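Local coordinates for bifunctional protein PutA (Bdellovibrio bacteriovorus, PDB 5UR2) that probably oxidises proline to glutamate in two steps, joining a flavin-dependent proline dehydrogenase to an NAD-dependent glutamate semialdehyde dehydrogenase in one chain, at residues V753-D758 and D766-S771; R795-L800 and V881-A886; G820-V823 and A827-R830; Q891-A896 and N916-E921. One frame throughout, in Å; residues are numbered along the deposited sequence.

Interaction 1 of 4, residues V753-D758 and D766-S771; sequences VIIDND and DGVIYS
Val753 and Val768 meet flank to flank, their side chains sliding past each other in opposite directions. CG2 of Val768 is the methyl that does the touching. It sits 3.8 Å from Val753 CG1 and 4.1 Å from Val753 CB, so it lies against one side of the valine branch. With Val753 CG1 trans to its own backbone nitrogen (chi1 179°), that methyl is held out where the helix passes. Ile755, two residues further along the strand and on the same side of it, adds a looser contact. Its chain folds at both torsions, which places CD1 4.3 Å from Val768 CG2.

The two segments belong to a beta-alpha-beta unit of the aldehyde dehydrogenase domain. Strand 751-755 leads through helix 761-773 to the parallel strand 783-789, and Cys780, predicted to be the catalytic cysteine, lies on the connection back into the sheet.

Further along the helix, Ser771 holds itself to the turn before it. Its OG bonds to Gly767 O at 2.8 Å from above the carbonyl plane, whereas Ser771 N reaches the same oxygen from the opposite face. Ser771 OG is also hydrogen-bonded to Ile933 N. Past the strand, Asn757 N donates to Asp756 OD1 (2.7 Å), approaching 40° out of the carboxylate plane, while Asp756 OD2 is occupied by Ser909 and Asn914.

Interaction 2 of 4, residues R795-L800 and V881-A886; sequences RFVDRL and VAVIRA
Val883 reaches from its strand toward the helix with both methyls, each finding a different partner one turn apart. CG1 meets Val797 CG2 at 3.9 Å, the closest approach between the segments. CG2 faces Leu800 CD2 at a looser 4.3 Å. The valine side chains cross obliquely and touch through one methyl of each. Val883 holds CG1 opposite its backbone nitrogen (chi1 178°), and CG2 then comes to lie beside that nitrogen. This splay lets one residue span Val797 and Leu800. No hydrogen bond joins the segments, and the contact is wholly apolar.

The packing gives way to charge on the outer side of the helix. Arg795 and Asp798 are exposed there, and Arg799 points away from the strand to form salt bridges with Asp762 and with Glu154, the latter in the proline dehydrogenase part of the chain. On the strand, Arg885 carries its guanidinium out of the apolar patch, to salt bridges with Asp790 and Asp864 and a cation-pi contact with Tyr793.

Strand 880-886 runs between strands 783-789 and 860-863 in a mixed sheet of the aldehyde dehydrogenase domain, and helix 790-806 packs on its face, running nearly antiparallel to it. Ile861 of strand 860-863 touches both Val883 and Leu800, while Phe796 turns to strand 783-789 and to Val765 of helix 761-773.

Interaction 3 of 4, residues G820-V823 and A827-R830; sequences GPVV and AYDR
The backbone runs extended at Val822 and turns helical at Val823, so that the chain turns the corner into the helix and brings the CA atoms of Val822 and Tyr828 to 6.3 Å and those of Val823 and Ala827 to 6.5 Å. Val822 points its branch at the helix, and its CG2 methyl carries most of the contact. It lies 3.8 Å from Tyr828 CA and equally close to Tyr828 N, resting on the helix backbone itself. The same methyl is 4.0 Å from Tyr828 CB and sits at the edge of the phenol ring, close to its plane. Tyr828 has CG trans to its backbone nitrogen (chi1 179°), which sends the ring outward from the helix.

These residues form the entry to helix 825-841 of the aldehyde dehydrogenase domain, where the loop that follows helix 790-806 turns into the new helix. Ala827 N is hydrogen-bonded to Asp824 OD1 at this start.

Val823 contributes the second touch, side-on to the helix: with CG1 between backbone nitrogen and carbonyl carbon (chi1 66°), it is this methyl that meets Ala827 CB, at 3.9 Å. Val823 also touches Gln669 and Trp641, the latter in the Pro-Trp-Asn-Phe-Pro motif familiar from aldehyde dehydrogenases. The loop is tethered by polar bonds of its backbone, Val823 O to Arg514 NH2 and Gly820 O to Ser776 OG, whereas nothing but van der Waals contact links it to residues 827-830.

Interaction 4 of 4, residues Q891-A896 and N916-E921; sequences QALDIA and NRVKEE
Leu893 projects from its helix against a salt-bridged pair on the next one. Its CD1 lies over one face of the Arg917 guanidinium, offset toward the rim and 4.0 Å from NH2, and it also approaches Glu921 OE1 at 3.6 Å. The leucine crosses the glutamate side chain at about a right angle. CD2 turns to the apolar side, 4.3 Å from Val918 CG2.

The flat polar pair under CD1 is fixed in orientation by a side-on grip between Arg917 and Glu921, one turn apart. Arg917 NE donates to Glu921 OE2 at 2.7 Å, almost straight (174°) and in the guanidinium plane. NH2 reaches the syn lone pair of Glu921 OE1 at 2.9 Å. The bend at chi3 (65°) turns the arginine head alongside the Glu921 carboxylate, away from its own helix, while Arg917 NH1 forms a second salt bridge with Asp890.

The segment axes run roughly parallel, 27° apart. Both helices lie on the beta-alpha-beta path of the aldehyde dehydrogenase domain, either side in sequence of strand 901-908. Leu893 and Ala892 rest on strand 751-755, Ala892 also meets strands 783-789 and 880-886, and from helix 912-921 Lys919 forms a salt bridge with Glu972 of the second subunit.

All four contacts lie in the aldehyde dehydrogenase part of the chain, and three gather round one mixed sheet. Interactions 1 and 2 have centres 9 Å apart and touch where Ile769 and Val768 of helix 761-773 meet Leu800 of helix 790-806. Interaction 4, about 15 Å from interaction 1 by centres, packs on the other face of the sheet: Ile754 touches Ala892 there, while Ile755 faces Phe796. Helices therefore cover both faces of strand 751-755. Interaction 3 stands apart, its centre about 24 to 32 Å from those of the others and touching none of them. It falls between the two halves of interaction 2 in sequence, whereas interaction 1 precedes and interaction 4 follows.

Interaction 1 of 4, residues V753-D758 and D766-S771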
loop_
_atom_site.group_PDB
_atom_site.type_symbol
_atom_site.label_atom_id
_atom_site.label_comp_id
_atom_site.label_asym_id
_atom_site.label_seq_id
_atom_site.Cartn_x
_atom_site.Cartn_y
_atom_site.Cartn_z
ATOM N N VAL B 753 -17.373 6.224 -26.019
ATOM C CA VAL B 753 -17.367 7.605 -25.555
ATOM C C VAL B 753 -18.802 8.120 -25.639
ATOM O O VAL B 753 -19.456 7.990 -26.683
ATOM C CB VAL B 753 -16.408 8.476 -26.389
ATOM C CG1 VAL B 753 -16.439 9.926 -25.886
ATOM C CG2 VAL B 753 -14.994 7.920 -26.313
ATOM N N ILE B 754 -19.304 8.676 -24.540
ATOM C CA ILE B 754 -20.656 9.223 -24.501
ATOM C C ILE B 754 -20.575 10.721 -24.754
ATOM O O ILE B 754 -19.753 11.416 -24.144
ATOM C CB ILE B 754 -21.345 8.941 -23.157
ATOM C CG1 ILE B 754 -21.420 7.441 -22.892
ATOM C CG2 ILE B 754 -22.766 9.542 -23.167
ATOM C CD1 ILE B 754 -21.910 7.112 -21.501
ATOM N N ILE B 755 -21.419 11.219 -25.649
ATOM C CA ILE B 755 -21.487 12.639 -25.969
ATOM C C ILE B 755 -22.785 13.191 -25.398
ATOM O O ILE B 755 -23.870 12.918 -25.926
ATOM C CB ILE B 755 -21.416 12.894 -27.477
ATOM C CG1 ILE B 755 -20.217 12.175 -28.093
ATOM C CG2 ILE B 755 -21.402 14.385 -27.736
ATOM C CD1 ILE B 755 -18.892 12.590 -27.519
ATOM N N ASP B 756 -22.683 13.965 -24.320
ATOM C CA ASP B 756 -23.846 14.620 -23.744
ATOM C C ASP B 756 -24.312 15.761 -24.649
ATOM O O ASP B 756 -23.579 16.243 -25.512
ATOM C CB ASP B 756 -23.522 15.174 -22.357
ATOM C CG ASP B 756 -24.755 15.358 -21.496
ATOM O OD1 ASP B 756 -25.885 15.154 -22.009
ATOM O OD2 ASP B 756 -24.589 15.736 -20.314
ATOM N N ASN B 757 -25.556 16.192 -24.436
ATOM C CA ASN B 757 -26.136 17.236 -25.277
ATOM C C ASN B 757 -25.387 18.563 -25.166
ATOM O O ASN B 757 -25.388 19.353 -26.117
ATOM C CB ASN B 757 -27.598 17.432 -24.909
ATOM C CG ASN B 757 -28.463 16.320 -25.436
ATOM O OD1 ASN B 757 -28.259 15.829 -26.553
ATOM N ND2 ASN B 757 -29.420 15.889 -24.627
ATOM N N ASP B 758 -24.775 18.841 -24.016
ATOM C CA ASP B 758 -24.068 20.100 -23.794
ATOM C C ASP B 758 -22.560 19.980 -24.013
ATOM O O ASP B 758 -21.806 20.855 -23.572
ATOM C CB ASP B 758 -24.357 20.606 -22.377
ATOM C CG ASP B 758 -23.793 19.680 -21.277
ATOM O OD1 ASP B 758 -23.134 18.649 -21.583
ATOM O OD2 ASP B 758 -24.044 19.974 -20.089
ATOM N N ASP B 766 -12.310 16.224 -31.413
ATOM C CA ASP B 766 -10.886 15.933 -31.378
ATOM C C ASP B 766 -10.597 14.685 -30.546
ATOM O O ASP B 766 -9.871 13.790 -30.990
ATOM C CB ASP B 766 -10.116 17.134 -30.846
ATOM C CG ASP B 766 -8.629 16.995 -31.073
ATOM O OD1 ASP B 766 -8.200 17.054 -32.247
ATOM O OD2 ASP B 766 -7.892 16.818 -30.081
ATOM N N GLY B 767 -11.186 14.588 -29.351
ATOM C CA GLY B 767 -10.929 13.425 -28.512
ATOM C C GLY B 767 -11.392 12.118 -29.141
ATOM O O GLY B 767 -10.685 11.107 -29.088
ATOM N N VAL B 768 -12.572 12.122 -29.770
ATOM C CA VAL B 768 -13.085 10.886 -30.361
ATOM C C VAL B 768 -12.266 10.478 -31.594
ATOM O O VAL B 768 -11.942 9.292 -31.781
ATOM C CB VAL B 768 -14.583 11.037 -30.666
ATOM C CG1 VAL B 768 -15.054 9.937 -31.565
ATOM C CG2 VAL B 768 -15.376 11.027 -29.372
ATOM N N ILE B 769 -11.909 11.441 -32.448
ATOM C CA ILE B 769 -11.099 11.124 -33.629
ATOM C C ILE B 769 -9.800 10.446 -33.215
ATOM O O ILE B 769 -9.455 9.367 -33.715
ATOM C CB ILE B 769 -10.828 12.386 -34.475
ATOM C CG1 ILE B 769 -12.093 12.832 -35.185
ATOM C CG2 ILE B 769 -9.782 12.111 -35.548
ATOM C CD1 ILE B 769 -12.498 11.879 -36.293
ATOM N N TYR B 770 -9.072 11.047 -32.271
ATOM C CA TYR B 770 -7.799 10.447 -31.893
ATOM C C TYR B 770 -8.005 9.131 -31.160
ATOM O O TYR B 770 -7.257 8.172 -31.388
ATOM C CB TYR B 770 -6.942 11.406 -31.054
ATOM C CG TYR B 770 -5.670 10.711 -30.623
ATOM C CD1 TYR B 770 -4.734 10.330 -31.564
ATOM C CD2 TYR B 770 -5.437 10.368 -29.278
ATOM C CE1 TYR B 770 -3.576 9.660 -31.200
ATOM C CE2 TYR B 770 -4.275 9.707 -28.902
ATOM C CZ TYR B 770 -3.349 9.344 -29.881
ATOM O OH TYR B 770 -2.187 8.669 -29.564
ATOM N N SER B 771 -9.024 9.049 -30.299
ATOM C CA SER B 771 -9.294 7.792 -29.589
ATOM C C SER B 771 -9.690 6.663 -30.543
ATOM O O SER B 771 -9.397 5.483 -30.278
ATOM C CB SER B 771 -10.387 8.000 -28.532
ATOM O OG SER B 771 -9.990 8.905 -27.505
#

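Interaction 2 of 4, residues R795-L800 and V881-A886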
loop_
_atom_site.group_PDB
_atom_site.type_symbol
_atom_site.label_atom_id
_atom_site.label_comp_id
_atom_site.label_asym_id
_atom_site.label_seq_id
_atom_site.Cartn_x
_atom_site.Cartn_y
_atom_site.Cartn_z
ATOM N N ARG B 795 -25.351 17.714 -34.990
ATOM C CA ARG B 795 -24.203 18.623 -34.945
ATOM C C ARG B 795 -22.888 17.867 -34.754
ATOM O O ARG B 795 -21.896 18.123 -35.449
ATOM C CB ARG B 795 -24.404 19.643 -33.823
ATOM C CG ARG B 795 -25.272 20.832 -34.187
ATOM C CD ARG B 795 -25.617 21.641 -32.941
ATOM N NE ARG B 795 -26.651 20.965 -32.154
ATOM C CZ ARG B 795 -26.782 21.064 -30.835
ATOM N NH1 ARG B 795 -25.926 21.802 -30.136
ATOM N NH2 ARG B 795 -27.758 20.412 -30.214
ATOM N N PHE B 796 -22.857 16.942 -33.798
ATOM C CA PHE B 796 -21.622 16.232 -33.503
ATOM C C PHE B 796 -21.198 15.356 -34.671
ATOM O O PHE B 796 -20.031 15.368 -35.075
ATOM C CB PHE B 796 -21.794 15.391 -32.241
ATOM C CG PHE B 796 -20.665 14.450 -32.001
ATOM C CD1 PHE B 796 -19.501 14.890 -31.406
ATOM C CD2 PHE B 796 -20.764 13.121 -32.371
ATOM C CE1 PHE B 796 -18.450 14.023 -31.179
ATOM C CE2 PHE B 796 -19.719 12.259 -32.146
ATOM C CZ PHE B 796 -18.561 12.715 -31.548
ATOM N N VAL B 797 -22.135 14.586 -35.223
ATOM C CA VAL B 797 -21.805 13.649 -36.290
ATOM C C VAL B 797 -21.364 14.392 -37.546
ATOM O O VAL B 797 -20.454 13.945 -38.257
ATOM C CB VAL B 797 -23.002 12.707 -36.542
ATOM C CG1 VAL B 797 -22.848 11.954 -37.836
ATOM C CG2 VAL B 797 -23.111 11.723 -35.401
ATOM N N ASP B 798 -21.979 15.542 -37.841
ATOM C CA ASP B 798 -21.529 16.304 -39.007
ATOM C C ASP B 798 -20.068 16.732 -38.844
ATOM O O ASP B 798 -19.256 16.542 -39.752
ATOM C CB ASP B 798 -22.429 17.520 -39.251
ATOM C CG ASP B 798 -21.932 18.413 -40.409
ATOM O OD1 ASP B 798 -22.054 17.999 -41.586
ATOM O OD2 ASP B 798 -21.418 19.529 -40.149
ATOM N N ARG B 799 -19.702 17.270 -37.675
ATOM C CA ARG B 799 -18.310 17.686 -37.480
ATOM C C ARG B 799 -17.366 16.487 -37.420
ATOM O O ARG B 799 -16.231 16.566 -37.908
ATOM C CB ARG B 799 -18.178 18.523 -36.217
ATOM C CG ARG B 799 -18.861 19.875 -36.291
ATOM C CD ARG B 799 -18.374 20.747 -35.138
ATOM N NE ARG B 799 -17.009 21.241 -35.331
ATOM C CZ ARG B 799 -16.290 21.830 -34.376
ATOM N NH1 ARG B 799 -16.802 21.975 -33.158
ATOM N NH2 ARG B 799 -15.062 22.268 -34.629
ATOM N N LEU B 800 -17.820 15.371 -36.830
ATOM C CA LEU B 800 -17.011 14.155 -36.780
ATOM C C LEU B 800 -16.679 13.661 -38.181
ATOM O O LEU B 800 -15.527 13.325 -38.478
ATOM C CB LEU B 800 -17.748 13.059 -36.001
ATOM C CG LEU B 800 -16.960 11.752 -35.830
ATOM C CD1 LEU B 800 -15.828 11.907 -34.809
ATOM C CD2 LEU B 800 -17.866 10.541 -35.490
ATOM N N VAL B 881 -15.648 2.594 -36.501
ATOM C CA VAL B 881 -16.412 3.208 -35.421
ATOM C C VAL B 881 -17.900 2.980 -35.653
ATOM O O VAL B 881 -18.403 3.184 -36.768
ATOM C CB VAL B 881 -16.132 4.718 -35.313
ATOM C CG1 VAL B 881 -17.031 5.355 -34.243
ATOM C CG2 VAL B 881 -14.657 4.957 -35.036
ATOM N N ALA B 882 -18.613 2.622 -34.584
ATOM C CA ALA B 882 -20.070 2.542 -34.598
ATOM C C ALA B 882 -20.627 3.718 -33.803
ATOM O O ALA B 882 -20.400 3.810 -32.589
ATOM C CB ALA B 882 -20.553 1.212 -34.006
ATOM N N VAL B 883 -21.353 4.609 -34.480
ATOM C CA VAL B 883 -22.042 5.722 -33.823
ATOM C C VAL B 883 -23.435 5.246 -33.418
ATOM O O VAL B 883 -24.203 4.766 -34.258
ATOM C CB VAL B 883 -22.126 6.952 -34.741
ATOM C CG1 VAL B 883 -22.891 8.072 -34.053
ATOM C CG2 VAL B 883 -20.750 7.435 -35.119
ATOM N N ILE B 884 -23.762 5.362 -32.131
ATOM C CA ILE B 884 -24.994 4.800 -31.574
ATOM C C ILE B 884 -25.832 5.925 -30.991
ATOM O O ILE B 884 -25.321 6.756 -30.232
ATOM C CB ILE B 884 -24.704 3.745 -30.488
ATOM C CG1 ILE B 884 -23.757 2.667 -31.013
ATOM C CG2 ILE B 884 -26.000 3.119 -29.991
ATOM C CD1 ILE B 884 -23.235 1.744 -29.919
ATOM N N ARG B 885 -27.123 5.922 -31.297
ATOM C CA ARG B 885 -27.997 6.977 -30.811
ATOM C C ARG B 885 -28.511 6.629 -29.419
ATOM O O ARG B 885 -28.771 5.461 -29.118
ATOM C CB ARG B 885 -29.158 7.187 -31.778
ATOM C CG ARG B 885 -29.789 8.558 -31.670
ATOM C CD ARG B 885 -30.997 8.644 -32.573
ATOM N NE ARG B 885 -30.611 8.808 -33.969
ATOM C CZ ARG B 885 -30.551 9.981 -34.588
ATOM N NH1 ARG B 885 -30.851 11.092 -33.930
ATOM N NH2 ARG B 885 -30.194 10.041 -35.863
ATOM N N ALA B 886 -28.634 7.646 -28.561
ATOM C CA ALA B 886 -29.210 7.470 -27.232
ATOM C C ALA B 886 -30.220 8.576 -26.971
ATOM O O ALA B 886 -29.976 9.739 -27.304
ATOM C CB ALA B 886 -28.139 7.466 -26.138
#

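Interaction 3 of 4, residues G820-V823 and A827-R830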
loop_
_atom_site.group_PDB
_atom_site.type_symbol
_atom_site.label_atom_id
_atom_site.label_comp_id
_atom_site.label_asym_id
_atom_site.label_seq_id
_atom_site.Cartn_x
_atom_site.Cartn_y
_atom_site.Cartn_z
ATOM N N GLY B 820 -1.386 5.106 -40.217
ATOM C CA GLY B 820 -0.716 4.257 -41.175
ATOM C C GLY B 820 -1.486 2.971 -41.385
ATOM O O GLY B 820 -2.706 2.934 -41.221
ATOM N N PRO B 821 -0.789 1.884 -41.699
ATOM C CA PRO B 821 -1.461 0.611 -41.992
ATOM C C PRO B 821 -1.775 -0.176 -40.722
ATOM O O PRO B 821 -1.279 0.124 -39.643
ATOM C CB PRO B 821 -0.427 -0.126 -42.854
ATOM C CG PRO B 821 0.901 0.307 -42.207
ATOM C CD PRO B 821 0.682 1.772 -41.776
ATOM N N VAL B 822 -2.610 -1.215 -40.868
ATOM C CA VAL B 822 -2.788 -2.168 -39.769
ATOM C C VAL B 822 -1.672 -3.208 -39.855
ATOM O O VAL B 822 -0.867 -3.186 -40.789
ATOM C CB VAL B 822 -4.179 -2.838 -39.770
ATOM C CG1 VAL B 822 -5.279 -1.821 -39.439
ATOM C CG2 VAL B 822 -4.445 -3.568 -41.100
ATOM N N VAL B 823 -1.620 -4.129 -38.891
ATOM C CA VAL B 823 -0.357 -4.797 -38.571
ATOM C C VAL B 823 0.062 -5.801 -39.652
ATOM O O VAL B 823 1.238 -5.850 -40.027
ATOM C CB VAL B 823 -0.441 -5.453 -37.178
ATOM C CG1 VAL B 823 -1.449 -6.592 -37.164
ATOM C CG2 VAL B 823 0.910 -5.977 -36.787
ATOM N N ALA B 827 -4.938 -9.319 -40.327
ATOM C CA ALA B 827 -5.755 -8.266 -39.735
ATOM C C ALA B 827 -6.432 -7.433 -40.815
ATOM O O ALA B 827 -7.625 -7.125 -40.719
ATOM C CB ALA B 827 -4.893 -7.377 -38.832
ATOM N N TYR B 828 -5.687 -7.086 -41.862
ATOM C CA TYR B 828 -6.253 -6.338 -42.976
ATOM C C TYR B 828 -7.482 -7.041 -43.546
ATOM O O TYR B 828 -8.559 -6.447 -43.647
ATOM C CB TYR B 828 -5.185 -6.152 -44.054
ATOM C CG TYR B 828 -5.649 -5.392 -45.290
ATOM C CD1 TYR B 828 -5.646 -3.997 -45.313
ATOM C CD2 TYR B 828 -6.089 -6.067 -46.425
ATOM C CE1 TYR B 828 -6.055 -3.302 -46.431
ATOM C CE2 TYR B 828 -6.507 -5.376 -47.555
ATOM C CZ TYR B 828 -6.490 -3.990 -47.541
ATOM O OH TYR B 828 -6.900 -3.279 -48.636
ATOM N N ASP B 829 -7.338 -8.317 -43.920
ATOM C CA ASP B 829 -8.463 -9.038 -44.519
ATOM C C ASP B 829 -9.622 -9.178 -43.543
ATOM O O ASP B 829 -10.790 -9.077 -43.934
ATOM C CB ASP B 829 -8.014 -10.408 -45.033
ATOM C CG ASP B 829 -7.100 -10.305 -46.254
ATOM O OD1 ASP B 829 -7.163 -9.302 -46.982
ATOM O OD2 ASP B 829 -6.300 -11.215 -46.484
ATOM N N ARG B 830 -9.321 -9.444 -42.271
ATOM C CA ARG B 830 -10.379 -9.558 -41.275
ATOM C C ARG B 830 -11.150 -8.246 -41.149
ATOM O O ARG B 830 -12.387 -8.235 -41.124
ATOM C CB ARG B 830 -9.772 -9.972 -39.932
ATOM C CG ARG B 830 -10.755 -10.013 -38.790
ATOM C CD ARG B 830 -10.077 -10.367 -37.464
ATOM N NE ARG B 830 -9.073 -9.390 -37.035
ATOM C CZ ARG B 830 -9.366 -8.169 -36.598
ATOM N NH1 ARG B 830 -10.628 -7.771 -36.544
ATOM N NH2 ARG B 830 -8.402 -7.344 -36.214
#

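Interaction 4 of 4, residues Q891-A896 and N916-E921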
loop_
_atom_site.group_PDB
_atom_site.type_symbol
_atom_site.label_atom_id
_atom_site.label_comp_id
_atom_site.label_asym_id
_atom_site.label_seq_id
_atom_site.Cartn_x
_atom_site.Cartn_y
_atom_site.Cartn_z
ATOM N N GLN B 891 -30.254 5.784 -21.285
ATOM C CA GLN B 891 -30.010 4.827 -22.359
ATOM C C GLN B 891 -28.537 4.805 -22.751
ATOM O O GLN B 891 -28.001 3.748 -23.114
ATOM C CB GLN B 891 -30.884 5.149 -23.575
ATOM C CG GLN B 891 -30.838 4.064 -24.652
ATOM C CD GLN B 891 -31.668 4.391 -25.882
ATOM O OE1 GLN B 891 -31.950 5.555 -26.173
ATOM N NE2 GLN B 891 -32.066 3.358 -26.611
ATOM N N ALA B 892 -27.869 5.959 -22.686
ATOM C CA ALA B 892 -26.461 6.018 -23.053
ATOM C C ALA B 892 -25.628 5.132 -22.142
ATOM O O ALA B 892 -24.747 4.396 -22.604
ATOM C CB ALA B 892 -25.964 7.464 -22.999
ATOM N N LEU B 893 -25.910 5.175 -20.842
ATOM C CA LEU B 893 -25.184 4.338 -19.906
ATOM C C LEU B 893 -25.533 2.866 -20.101
ATOM O O LEU B 893 -24.634 2.015 -20.116
ATOM C CB LEU B 893 -25.472 4.817 -18.481
ATOM C CG LEU B 893 -24.703 6.117 -18.193
ATOM C CD1 LEU B 893 -25.160 6.841 -16.918
ATOM C CD2 LEU B 893 -23.252 5.793 -18.103
ATOM N N ASP B 894 -26.825 2.558 -20.306
ATOM C CA ASP B 894 -27.251 1.177 -20.544
ATOM C C ASP B 894 -26.513 0.576 -21.730
ATOM O O ASP B 894 -25.992 -0.545 -21.653
ATOM C CB ASP B 894 -28.760 1.103 -20.799
ATOM C CG ASP B 894 -29.599 1.354 -19.553
ATOM O OD1 ASP B 894 -29.064 1.288 -18.423
ATOM O OD2 ASP B 894 -30.817 1.601 -19.718
ATOM N N ILE B 895 -26.472 1.310 -22.842
ATOM C CA ILE B 895 -25.734 0.845 -24.009
ATOM C C ILE B 895 -24.251 0.728 -23.692
ATOM O O ILE B 895 -23.605 -0.271 -24.040
ATOM C CB ILE B 895 -25.992 1.769 -25.215
ATOM C CG1 ILE B 895 -27.448 1.629 -25.660
ATOM C CG2 ILE B 895 -25.033 1.452 -26.354
ATOM C CD1 ILE B 895 -27.861 2.637 -26.690
ATOM N N ALA B 896 -23.690 1.729 -23.005
ATOM C CA ALA B 896 -22.259 1.685 -22.734
ATOM C C ALA B 896 -21.896 0.467 -21.900
ATOM O O ALA B 896 -20.826 -0.117 -22.092
ATOM C CB ALA B 896 -21.805 2.975 -22.042
ATOM N N ASN B 916 -21.191 13.100 -12.606
ATOM C CA ASN B 916 -21.165 12.210 -11.447
ATOM C C ASN B 916 -21.859 10.879 -11.736
ATOM O O ASN B 916 -21.381 9.824 -11.299
ATOM C CB ASN B 916 -21.775 12.899 -10.230
ATOM C CG ASN B 916 -20.832 13.927 -9.621
ATOM O OD1 ASN B 916 -19.604 13.834 -9.770
ATOM N ND2 ASN B 916 -21.396 14.907 -8.927
ATOM N N ARG B 917 -22.975 10.896 -12.476
ATOM C CA ARG B 917 -23.653 9.636 -12.806
ATOM C C ARG B 917 -22.737 8.699 -13.581
ATOM O O ARG B 917 -22.690 7.494 -13.303
ATOM C CB ARG B 917 -24.927 9.889 -13.619
ATOM C CG ARG B 917 -26.116 10.300 -12.804
ATOM C CD ARG B 917 -27.386 10.084 -13.602
ATOM N NE ARG B 917 -27.623 8.662 -13.878
ATOM C CZ ARG B 917 -28.506 8.225 -14.769
ATOM N NH1 ARG B 917 -29.221 9.096 -15.469
ATOM N NH2 ARG B 917 -28.682 6.926 -14.963
ATOM N N VAL B 918 -22.010 9.237 -14.563
ATOM C CA VAL B 918 -21.085 8.431 -15.340
ATOM C C VAL B 918 -19.999 7.875 -14.431
ATOM O O VAL B 918 -19.600 6.708 -14.554
ATOM C CB VAL B 918 -20.493 9.261 -16.501
ATOM C CG1 VAL B 918 -19.367 8.484 -17.242
ATOM C CG2 VAL B 918 -21.588 9.656 -17.491
ATOM N N LYS B 919 -19.481 8.706 -13.522
ATOM C CA LYS B 919 -18.469 8.227 -12.587
ATOM C C LYS B 919 -18.983 7.054 -11.767
ATOM O O LYS B 919 -18.261 6.080 -11.545
ATOM C CB LYS B 919 -18.013 9.354 -11.670
ATOM C CG LYS B 919 -17.014 10.308 -12.306
ATOM C CD LYS B 919 -16.795 11.464 -11.346
ATOM C CE LYS B 919 -15.834 12.496 -11.875
ATOM N NZ LYS B 919 -15.900 13.707 -11.000
ATOM N N GLU B 920 -20.230 7.121 -11.320
ATOM C CA GLU B 920 -20.758 6.083 -10.447
ATOM C C GLU B 920 -21.343 4.896 -11.198
ATOM O O GLU B 920 -21.542 3.850 -10.580
ATOM C CB GLU B 920 -21.835 6.651 -9.507
ATOM C CG GLU B 920 -21.302 7.623 -8.455
ATOM N N GLU B 921 -21.677 5.035 -12.487
ATOM C CA GLU B 921 -22.430 3.997 -13.188
ATOM C C GLU B 921 -21.748 3.402 -14.415
ATOM O O GLU B 921 -22.157 2.323 -14.853
ATOM C CB GLU B 921 -23.806 4.526 -13.630
ATOM C CG GLU B 921 -24.687 5.011 -12.507
ATOM C CD GLU B 921 -25.951 5.685 -13.025
ATOM O OE1 GLU B 921 -26.538 5.166 -14.003
ATOM O OE2 GLU B 921 -26.346 6.744 -12.479
#